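Local atomic coordinates of Ketoacyl_synth_N domain-containing protein (Photorhabdus luminescens subsp. laumondii, PDB entry 6SMO), a protein that probably serves as the chain-length-factor partner of a ketosynthase in a type II polyketide synthase that builds polyketone chains. Residues Lys3-Thr8 and Ala172-Val177. Residues are numbered along the deposited sequence; the frame is centred on the assembly and turned at random.
Sequences KRVVVT and AISNGV
Val5 and Ile173 form the apolar part of this contact, their side chains meeting at an oblique angle. Both methyls of the valine take part: CG1, anti to the backbone N (chi1 -174°), lies 3.8 Å from Ile173 CD1, while Val5 CG2 rests against CB and CG2 of the isoleucine. The same CG2 approaches the hydroxyl of the next residue, 3.7 Å from Ser174 OG. That hydroxyl is hydrogen-bonded back into its own helix, to Ala170 O.

Around the helix end, backbone and the first carbons of Lys3 make the contact. Lys3 N lies 3.2 Å from Ser174 O, Lys3 CG meets the same Ser174 O at 3.4 Å, and Lys3 CB is 3.5 Å from Ile173 O. A bend at chi2 (-82°) then leads the rest of the chain away. Here the helix closes in a Schellman motif, Gly176 taking positive phi (87°) and Val177 N donating to Ala172 O at 2.7 Å.

In this thiolase-type fold the C-terminal end of helix 161-175 thus packs beside the start of strand 5-13, with no ligand-pocket residue taking part. The strand's antiparallel neighbours are strands 218-229 and 242-251; Leu227 of the former touches both Val5 and Ile173.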
ATOM      1  N   LYS C   3     -14.741  18.098 -11.369  1.00 49.88           N
ATOM      2  CA  LYS C   3     -13.930  19.308 -11.064  1.00 48.08           C
ATOM      3  C   LYS C   3     -12.683  19.303 -11.954  1.00 46.05           C
ATOM      4  O   LYS C   3     -12.106  18.217 -12.159  1.00 44.81           O
ATOM      5  CB  LYS C   3     -13.525  19.335  -9.587  1.00 48.06           C
ATOM      6  CG  LYS C   3     -14.674  19.422  -8.592  1.00 49.02           C
ATOM      7  CD  LYS C   3     -15.187  20.830  -8.381  1.00 49.72           C
ATOM      8  CE  LYS C   3     -16.269  20.909  -7.324  1.00 50.41           C
ATOM      9  NZ  LYS C   3     -16.645  22.312  -7.030  1.00 51.01           N
ATOM     10  N   ARG C   4     -12.288  20.476 -12.457  1.00 44.59           N
ATOM     11  CA  ARG C   4     -11.082  20.656 -13.308  1.00 43.93           C
ATOM     12  C   ARG C   4      -9.839  20.613 -12.410  1.00 42.70           C
ATOM     13  O   ARG C   4      -9.828  21.317 -11.382  1.00 42.35           O
ATOM     14  CB  ARG C   4     -11.182  21.962 -14.103  1.00 44.36           C
ATOM     15  CG  ARG C   4     -12.324  21.980 -15.111  1.00 44.60           C
ATOM     16  CD  ARG C   4     -12.517  23.339 -15.757  1.00 45.25           C
ATOM     17  NE  ARG C   4     -11.474  23.653 -16.726  1.00 45.28           N
ATOM     18  CZ  ARG C   4     -11.390  24.792 -17.413  1.00 45.81           C
ATOM     19  NH1 ARG C   4     -10.399  24.970 -18.272  1.00 45.81           N
ATOM     20  NH2 ARG C   4     -12.287  25.748 -17.242  1.00 46.56           N
ATOM     21  N   VAL C   5      -8.846  19.799 -12.786  1.00 41.58           N
ATOM     22  CA  VAL C   5      -7.579  19.572 -12.026  1.00 40.86           C
ATOM     23  C   VAL C   5      -6.431  20.231 -12.798  1.00 40.50           C
ATOM     24  O   VAL C   5      -6.374  20.055 -14.032  1.00 40.12           O
ATOM     25  CB  VAL C   5      -7.320  18.068 -11.812  1.00 40.37           C
ATOM     26  CG1 VAL C   5      -6.118  17.820 -10.911  1.00 40.19           C
ATOM     27  CG2 VAL C   5      -8.547  17.353 -11.268  1.00 40.26           C
ATOM     28  N   VAL C   6      -5.549  20.946 -12.091  1.00 40.22           N
ATOM     29  CA  VAL C   6      -4.409  21.713 -12.682  1.00 40.21           C
ATOM     30  C   VAL C   6      -3.132  21.426 -11.885  1.00 39.70           C
ATOM     31  O   VAL C   6      -3.229  21.208 -10.660  1.00 39.58           O
ATOM     32  CB  VAL C   6      -4.711  23.225 -12.736  1.00 40.48           C
ATOM     33  CG1 VAL C   6      -5.744  23.554 -13.802  1.00 40.74           C
ATOM     34  CG2 VAL C   6      -5.141  23.780 -11.386  1.00 40.70           C
ATOM     35  N   VAL C   7      -1.983  21.434 -12.569  1.00 39.49           N
ATOM     36  CA  VAL C   7      -0.621  21.270 -11.975  1.00 39.58           C
ATOM     37  C   VAL C   7      -0.100  22.666 -11.614  1.00 39.85           C
ATOM     38  O   VAL C   7      -0.023  23.513 -12.526  1.00 40.58           O
ATOM     39  CB  VAL C   7       0.336  20.548 -12.945  1.00 39.63           C
ATOM     40  CG1 VAL C   7       1.688  20.265 -12.306  1.00 39.58           C
ATOM     41  CG2 VAL C   7      -0.268  19.265 -13.497  1.00 39.37           C
ATOM     42  N   THR C   8       0.234  22.895 -10.339  1.00 39.51           N
ATOM     43  CA  THR C   8       0.691  24.207  -9.797  1.00 39.91           C
ATOM     44  C   THR C   8       2.182  24.162  -9.429  1.00 40.02           C
ATOM     45  O   THR C   8       2.814  25.236  -9.459  1.00 41.03           O
ATOM     46  CB  THR C   8      -0.169  24.637  -8.603  1.00 39.69           C
ATOM     47  OG1 THR C   8      -0.283  23.535  -7.702  1.00 38.60           O
ATOM     48  CG2 THR C   8      -1.545  25.107  -9.021  1.00 40.04           C
ATOM     49  N   ALA C 172      -9.760  11.873  -7.435  1.00 38.81           N
ATOM     50  CA  ALA C 172     -10.083  12.238  -6.035  1.00 39.32           C
ATOM     51  C   ALA C 172     -10.438  13.729  -5.959  1.00 40.20           C
ATOM     52  O   ALA C 172     -11.387  14.068  -5.224  1.00 40.91           O
ATOM     53  CB  ALA C 172      -8.929  11.889  -5.126  1.00 38.93           C
ATOM     54  N   ILE C 173      -9.711  14.577  -6.697  1.00 40.47           N
ATOM     55  CA  ILE C 173      -9.977  16.046  -6.804  1.00 41.05           C
ATOM     56  C   ILE C 173     -11.254  16.255  -7.629  1.00 42.05           C
ATOM     57  O   ILE C 173     -12.049  17.142  -7.258  1.00 43.32           O
ATOM     58  CB  ILE C 173      -8.772  16.801  -7.408  1.00 40.97           C
ATOM     59  CG1 ILE C 173      -7.522  16.676  -6.533  1.00 40.67           C
ATOM     60  CG2 ILE C 173      -9.122  18.261  -7.666  1.00 41.21           C
ATOM     61  CD1 ILE C 173      -6.234  17.016  -7.247  1.00 40.64           C
ATOM     62  N   SER C 174     -11.436  15.475  -8.700  1.00 42.32           N
ATOM     63  CA  SER C 174     -12.615  15.522  -9.607  1.00 43.02           C
ATOM     64  C   SER C 174     -13.901  15.254  -8.815  1.00 43.63           C
ATOM     65  O   SER C 174     -14.866  16.028  -8.977  1.00 44.22           O
ATOM     66  CB  SER C 174     -12.467  14.549 -10.751  1.00 43.15           C
ATOM     67  OG  SER C 174     -11.284  14.812 -11.489  1.00 43.50           O
ATOM     68  N   ASN C 175     -13.903  14.203  -7.986  1.00 43.64           N
ATOM     69  CA  ASN C 175     -15.079  13.744  -7.195  1.00 43.72           C
ATOM     70  C   ASN C 175     -15.235  14.598  -5.929  1.00 42.82           C
ATOM     71  O   ASN C 175     -16.302  14.502  -5.290  1.00 43.22           O
ATOM     72  CB  ASN C 175     -14.973  12.256  -6.850  1.00 44.57           C
ATOM     73  CG  ASN C 175     -15.022  11.363  -8.072  1.00 45.30           C
ATOM     74  OD1 ASN C 175     -15.829  11.580  -8.975  1.00 46.78           O
ATOM     75  ND2 ASN C 175     -14.169  10.351  -8.109  1.00 45.82           N
ATOM     76  N   GLY C 176     -14.215  15.387  -5.574  1.00 41.43           N
ATOM     77  CA  GLY C 176     -14.260  16.367  -4.471  1.00 41.03           C
ATOM     78  C   GLY C 176     -13.890  15.747  -3.133  1.00 40.46           C
ATOM     79  O   GLY C 176     -14.503  16.135  -2.119  1.00 40.82           O
ATOM     80  N   VAL C 177     -12.911  14.835  -3.124  1.00 39.76           N
ATOM     81  CA  VAL C 177     -12.402  14.148  -1.899  1.00 39.69           C
ATOM     82  C   VAL C 177     -11.395  15.074  -1.203  1.00 38.96           C
ATOM     83  O   VAL C 177     -11.398  15.115   0.043  1.00 39.33           O
ATOM     84  CB  VAL C 177     -11.770  12.779  -2.227  1.00 39.73           C
ATOM     85  CG1 VAL C 177     -11.292  12.061  -0.972  1.00 39.88           C
ATOM     86  CG2 VAL C 177     -12.718  11.886  -3.015  1.00 39.81           C
TER